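Local coordinates for GTP-binding protein (Sulfolobus solfataricus P2, PDB 2QTF) that hydrolyses GTP with magnesium as cofactor, associates with the 50S ribosomal subunit and may act in protein synthesis or ribosome biogenesis, at residues A[23-28]-A[80-85]; A[60-65]-A[72-77]. All coordinates share one frame; numbering follows the deposited sequence.

Interaction 1: residues A[23-28]-A[80-85]; sequences ANYKVT and GKEVLD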
loop_
_atom_site.group_PDB
_atom_site.type_symbol
_atom_site.label_atom_id
_atom_site.label_comp_id
_atom_site.label_asym_id
_atom_site.label_seq_id
_atom_site.Cartn_x
_atom_site.Cartn_y
_atom_site.Cartn_z
ATOM N N ALA A 23 -0.637 4.767 4.680
ATOM C CA ALA A 23 -0.078 6.076 4.588
ATOM C C ALA A 23 0.280 6.645 5.983
ATOM O O ALA A 23 0.478 7.842 6.059
ATOM C CB ALA A 23 -1.074 7.065 3.799
ATOM N N ASN A 24 0.336 5.793 6.995
ATOM C CA ASN A 24 0.768 6.160 8.358
ATOM C C ASN A 24 -0.228 7.139 9.073
ATOM O O ASN A 24 0.199 8.011 9.850
ATOM C CB ASN A 24 2.200 6.744 8.308
ATOM C CG ASN A 24 3.358 5.576 8.039
ATOM O OD1 ASN A 24 3.045 4.370 7.960
ATOM N ND2 ASN A 24 4.671 6.006 7.873
ATOM N N TYR A 25 -1.528 7.040 8.765
ATOM C CA TYR A 25 -2.553 7.852 9.506
ATOM C C TYR A 25 -3.383 6.902 10.354
ATOM O O TYR A 25 -3.631 5.774 9.943
ATOM C CB TYR A 25 -3.520 8.595 8.560
ATOM C CG TYR A 25 -2.866 9.703 7.809
ATOM C CD1 TYR A 25 -2.793 10.998 8.317
ATOM C CD2 TYR A 25 -2.323 9.463 6.564
ATOM C CE1 TYR A 25 -2.148 12.038 7.557
ATOM C CE2 TYR A 25 -1.643 10.476 5.866
ATOM C CZ TYR A 25 -1.578 11.701 6.320
ATOM O OH TYR A 25 -0.910 12.581 5.493
ATOM N N LYS A 26 -3.821 7.372 11.535
ATOM C CA LYS A 26 -4.865 6.737 12.319
ATOM C C LYS A 26 -6.256 7.319 11.926
ATOM O O LYS A 26 -6.418 8.527 11.920
ATOM C CB LYS A 26 -4.583 7.022 13.818
ATOM C CG LYS A 26 -5.641 6.319 14.745
ATOM C CD LYS A 26 -5.351 6.481 16.292
ATOM C CE LYS A 26 -6.239 5.447 17.156
ATOM N NZ LYS A 26 -5.683 5.205 18.600
ATOM N N VAL A 27 -7.228 6.495 11.554
ATOM C CA VAL A 27 -8.528 7.011 11.156
ATOM C C VAL A 27 -9.297 7.281 12.408
ATOM O O VAL A 27 -9.594 6.314 13.165
ATOM C CB VAL A 27 -9.316 5.998 10.396
ATOM C CG1 VAL A 27 -10.748 6.571 10.032
ATOM C CG2 VAL A 27 -8.470 5.505 9.065
ATOM N N THR A 28 -9.545 8.552 12.699
ATOM C CA THR A 28 -10.248 8.832 13.959
ATOM C C THR A 28 -11.693 9.173 13.824
ATOM O O THR A 28 -12.394 9.200 14.835
ATOM C CB THR A 28 -9.554 9.796 14.886
ATOM O OG1 THR A 28 -9.325 11.047 14.231
ATOM C CG2 THR A 28 -8.206 9.195 15.415
ATOM N N GLY A 80 -3.589 25.503 6.479
ATOM C CA GLY A 80 -2.528 24.702 7.015
ATOM C C GLY A 80 -2.729 23.195 6.940
ATOM O O GLY A 80 -1.919 22.546 6.225
ATOM N N LYS A 81 -3.787 22.656 7.607
ATOM C CA LYS A 81 -4.086 21.225 7.625
ATOM C C LYS A 81 -4.296 20.661 6.191
ATOM O O LYS A 81 -4.958 21.267 5.298
ATOM C CB LYS A 81 -5.393 20.865 8.443
ATOM C CG LYS A 81 -5.377 21.134 9.933
ATOM C CD LYS A 81 -6.622 20.572 10.625
ATOM C CE LYS A 81 -6.593 21.048 11.987
ATOM N NZ LYS A 81 -7.617 20.409 12.875
ATOM N N GLU A 82 -3.888 19.431 6.040
ATOM C CA GLU A 82 -3.718 18.796 4.755
ATOM C C GLU A 82 -5.044 18.190 4.350
ATOM O O GLU A 82 -5.783 17.652 5.212
ATOM C CB GLU A 82 -2.699 17.668 4.973
ATOM C CG GLU A 82 -2.320 16.782 3.668
ATOM C CD GLU A 82 -0.738 16.582 3.437
ATOM O OE1 GLU A 82 -0.168 16.536 2.232
ATOM O OE2 GLU A 82 -0.071 16.526 4.488
ATOM N N VAL A 83 -5.361 18.244 3.060
ATOM C CA VAL A 83 -6.462 17.399 2.550
ATOM C C VAL A 83 -5.844 16.448 1.473
ATOM O O VAL A 83 -5.043 16.908 0.621
ATOM C CB VAL A 83 -7.700 18.246 1.996
ATOM C CG1 VAL A 83 -7.273 19.292 0.894
ATOM C CG2 VAL A 83 -8.672 17.347 1.295
ATOM N N LEU A 84 -6.203 15.173 1.525
ATOM C CA LEU A 84 -5.745 14.198 0.522
ATOM C C LEU A 84 -7.037 13.730 -0.099
ATOM O O LEU A 84 -7.919 13.309 0.630
ATOM C CB LEU A 84 -5.102 12.990 1.221
ATOM C CG LEU A 84 -3.808 13.370 2.009
ATOM C CD1 LEU A 84 -3.268 12.050 2.789
ATOM C CD2 LEU A 84 -2.773 13.992 1.030
ATOM N N ASP A 85 -7.094 13.674 -1.438
ATOM C CA ASP A 85 -8.153 12.894 -2.064
ATOM C C ASP A 85 -7.574 11.486 -2.388
ATOM O O ASP A 85 -6.480 11.099 -1.909
ATOM C CB ASP A 85 -8.758 13.627 -3.291
ATOM C CG ASP A 85 -7.860 13.605 -4.532
ATOM O OD1 ASP A 85 -6.642 13.273 -4.380
ATOM O OD2 ASP A 85 -8.368 13.973 -5.625
HETATM O O HOH W 1 1.356 14.047 4.355
#
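Tyr-25 reaches across the face of the sheet to Leu-84 and, through a water, to Glu-82. From CB the side chain heads for strand 82-84, with CG lying anti to the carbonyl carbon (chi1 -70°), which sends the ring out over strand 59-62, where it rests on Thr-59 and Ile-61. At the ring's edge, in its plane, sits the methyl of Ala-23. Further out, Tyr-25 CE2 lies 3.8 Å from CD1 of Leu-84, and that leucine methyl is 3.6 Å from Tyr-25 OH; it approaches the ring obliquely, the two side chains coming from opposite directions. At the tip, Tyr-25 OH and Glu-82 OE2 are 4.2 Å apart, and a water bridges them. It lies 2.9 Å from Tyr-25 OH and donates a hydrogen bond to Glu-82 OE2, also 2.9 Å away. The Glu-82 carboxylate stands almost perpendicular to the ring, 83° between planes. The hydroxyl also hydrogen-bonds Lys-2 NZ, so two polar partners hold the end of a largely buried ring. A phenylalanine here would probably leave the bridging water and Lys-2 each short of a partner and uncouple Glu-82 from strand 25-31. Strands 25-31 and 82-84 are the outermost of a four-stranded parallel sheet in the N-terminal HflX region, and this is a side-chain span across one face of that alpha/beta fold, bridging its two edges.

Interaction 2: residues A[60-65]-A[72-77]; sequences LIIFEQ and INIRRE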
loop_
_atom_site.group_PDB
_atom_site.type_symbol
_atom_site.label_atom_id
_atom_site.label_comp_id
_atom_site.label_asym_id
_atom_site.label_seq_id
_atom_site.Cartn_x
_atom_site.Cartn_y
_atom_site.Cartn_z
ATOM N N LEU A 60 -7.596 15.863 6.565
ATOM C CA LEU A 60 -8.883 15.436 5.964
ATOM C C LEU A 60 -8.605 14.505 4.778
ATOM O O LEU A 60 -7.817 14.835 3.945
ATOM C CB LEU A 60 -9.627 16.668 5.457
ATOM C CG LEU A 60 -10.901 16.451 4.662
ATOM C CD1 LEU A 60 -11.891 15.575 5.438
ATOM C CD2 LEU A 60 -11.502 17.875 4.259
ATOM N N ILE A 61 -9.217 13.321 4.755
ATOM C CA ILE A 61 -9.018 12.435 3.633
ATOM C C ILE A 61 -10.370 12.113 2.999
ATOM O O ILE A 61 -11.276 11.669 3.697
ATOM C CB ILE A 61 -8.268 11.099 4.069
ATOM C CG1 ILE A 61 -6.896 11.478 4.686
ATOM C CG2 ILE A 61 -8.068 10.153 2.828
ATOM C CD1 ILE A 61 -6.190 10.265 5.351
ATOM N N ILE A 62 -10.480 12.363 1.700
ATOM C CA ILE A 62 -11.727 12.099 0.976
ATOM C C ILE A 62 -11.455 10.994 -0.031
ATOM O O ILE A 62 -10.611 11.118 -0.907
ATOM C CB ILE A 62 -12.263 13.396 0.362
ATOM C CG1 ILE A 62 -12.673 14.412 1.521
ATOM C CG2 ILE A 62 -13.463 13.054 -0.527
ATOM C CD1 ILE A 62 -12.771 15.840 1.005
ATOM N N PHE A 63 -12.110 9.856 0.137
ATOM C CA PHE A 63 -11.838 8.776 -0.762
ATOM C C PHE A 63 -12.624 8.910 -2.056
ATOM O O PHE A 63 -13.496 8.113 -2.282
ATOM C CB PHE A 63 -12.051 7.419 -0.059
ATOM C CG PHE A 63 -11.276 6.289 -0.700
ATOM C CD1 PHE A 63 -9.875 6.218 -0.610
ATOM C CD2 PHE A 63 -11.950 5.324 -1.469
ATOM C CE1 PHE A 63 -9.184 5.138 -1.249
ATOM C CE2 PHE A 63 -11.286 4.246 -2.077
ATOM C CZ PHE A 63 -9.915 4.140 -1.971
ATOM N N GLU A 64 -12.265 9.876 -2.900
ATOM C CA GLU A 64 -12.891 10.151 -4.190
ATOM C C GLU A 64 -11.848 10.958 -4.916
ATOM O O GLU A 64 -10.896 11.434 -4.291
ATOM C CB GLU A 64 -14.106 11.095 -3.994
ATOM C CG GLU A 64 -15.456 10.544 -4.473
ATOM C CD GLU A 64 -15.472 10.000 -5.907
ATOM O OE1 GLU A 64 -16.431 9.238 -6.205
ATOM O OE2 GLU A 64 -14.555 10.301 -6.730
ATOM N N GLN A 65 -12.056 11.262 -6.183
ATOM C CA GLN A 65 -11.214 12.202 -6.808
ATOM C C GLN A 65 -11.860 13.581 -6.742
ATOM O O GLN A 65 -12.966 13.762 -7.326
ATOM C CB GLN A 65 -10.896 11.734 -8.240
ATOM C CG GLN A 65 -9.935 12.633 -8.986
ATOM C CD GLN A 65 -9.573 12.089 -10.388
ATOM O OE1 GLN A 65 -9.677 10.871 -10.643
ATOM N NE2 GLN A 65 -9.164 13.009 -11.309
ATOM N N ILE A 72 -9.119 23.956 -3.975
ATOM C CA ILE A 72 -8.839 25.343 -3.667
ATOM C C ILE A 72 -9.583 25.788 -2.423
ATOM O O ILE A 72 -8.963 26.397 -1.521
ATOM C CB ILE A 72 -9.189 26.313 -4.866
ATOM C CG1 ILE A 72 -8.104 26.141 -5.973
ATOM C CG2 ILE A 72 -9.206 27.871 -4.383
ATOM C CD1 ILE A 72 -8.675 26.182 -7.414
ATOM N N ASN A 73 -10.874 25.445 -2.342
ATOM C CA ASN A 73 -11.758 25.915 -1.293
ATOM C C ASN A 73 -11.479 25.175 0.023
ATOM O O ASN A 73 -11.311 25.838 1.032
ATOM C CB ASN A 73 -13.185 25.681 -1.716
ATOM C CG ASN A 73 -13.630 26.696 -2.770
ATOM O OD1 ASN A 73 -14.234 26.357 -3.785
ATOM N ND2 ASN A 73 -13.201 27.895 -2.582
ATOM N N ILE A 74 -11.337 23.826 -0.018
ATOM C CA ILE A 74 -10.937 23.046 1.203
ATOM C C ILE A 74 -9.590 23.488 1.782
ATOM O O ILE A 74 -9.505 23.683 2.993
ATOM C CB ILE A 74 -10.949 21.549 0.940
ATOM C CG1 ILE A 74 -12.346 21.163 0.404
ATOM C CG2 ILE A 74 -10.420 20.771 2.122
ATOM C CD1 ILE A 74 -12.409 19.644 -0.000
ATOM N N ARG A 75 -8.547 23.660 0.936
ATOM C CA ARG A 75 -7.207 24.010 1.459
ATOM C C ARG A 75 -7.217 25.375 2.102
ATOM O O ARG A 75 -6.509 25.603 3.079
ATOM C CB ARG A 75 -6.160 24.058 0.334
ATOM C CG ARG A 75 -5.861 22.624 -0.230
ATOM C CD ARG A 75 -4.863 22.811 -1.433
ATOM N NE ARG A 75 -4.382 21.496 -1.923
ATOM C CZ ARG A 75 -3.695 21.361 -3.064
ATOM N NH1 ARG A 75 -3.481 22.456 -3.808
ATOM N NH2 ARG A 75 -3.197 20.156 -3.395
ATOM N N ARG A 76 -7.997 26.297 1.519
ATOM C CA ARG A 76 -8.149 27.651 2.181
ATOM C C ARG A 76 -8.755 27.544 3.572
ATOM O O ARG A 76 -8.143 27.990 4.525
ATOM C CB ARG A 76 -8.987 28.615 1.308
ATOM C CG ARG A 76 -9.124 30.040 2.032
ATOM C CD ARG A 76 -10.221 30.882 1.263
ATOM N NE ARG A 76 -11.545 30.247 1.332
ATOM C CZ ARG A 76 -12.196 29.738 0.302
ATOM N NH1 ARG A 76 -11.685 29.723 -0.934
ATOM N NH2 ARG A 76 -13.360 29.225 0.517
ATOM N N GLU A 77 -9.867 26.841 3.716
ATOM C CA GLU A 77 -10.527 26.747 4.979
ATOM C C GLU A 77 -9.663 26.067 6.019
ATOM O O GLU A 77 -9.722 26.426 7.191
ATOM C CB GLU A 77 -11.761 25.870 4.825
ATOM C CG GLU A 77 -12.808 26.467 3.972
ATOM C CD GLU A 77 -13.118 27.936 4.378
ATOM O OE1 GLU A 77 -13.428 28.198 5.590
ATOM O OE2 GLU A 77 -12.938 28.813 3.474
#
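Between 60-65 and 72-77 the backbones come nearest at Leu-60 and Ile-74, whose CA atoms are 9.2 Å apart, so the gap is bridged by side chains with no hydrogen bond across it. Ile-74 supplies the helix's share of the contact, and its two branches go to different partners. Ile-74 CG2, anti to the backbone N, meets CD2 of Leu-60 at 3.8 Å, the two side chains crossing at about a right angle. The longer branch, anti to the carbonyl carbon at chi1 -55° and extended beyond it, carries Ile-74 CD1 to CD1 of Ile-62, 4.0 Å away; these two isoleucines meet tip to tip. One forked residue thus touches both strand residues that face the helix, all three buried. The helix also holds a salt bridge between sequence neighbours, Arg-76 NE donating to Glu-77 OE2 at 2.9 Å, while Glu-77 OE1 pairs with Lys-52 in another. Val-83 of strand 82-84 touches both Leu-60 and Ile-74, extending the apolar layer to the next strand. Leu-60 also rests on Leu-48 and Ile-51 of helix 45-52, and Ile-72 and Arg-75 touch Ile-118 of helix 101-121, which also meets Gln-65 just past the end of strand 59-62.

How the interactions relate
From the N terminus, the chain passes through segment 23-28 on strand 25-31, an edge of the parallel sheet, and does not meet its partner in interaction 1 until segment 80-85, closing a loop of 51 intervening residues. Interaction 2 is nested inside that loop: strand 59-62 turns through five residues to helix 68-78, which leads straight on to strand 82-84, making a beta-alpha-beta unit. The two contacts meet on the neighbouring strands 59-62 and 82-84, where the backbones of Leu-60, Glu-82 and Leu-84 are probably hydrogen-bonded. Interaction 2 ties the helix to the sheet, whereas interaction 1 links the sheet's two outermost strands.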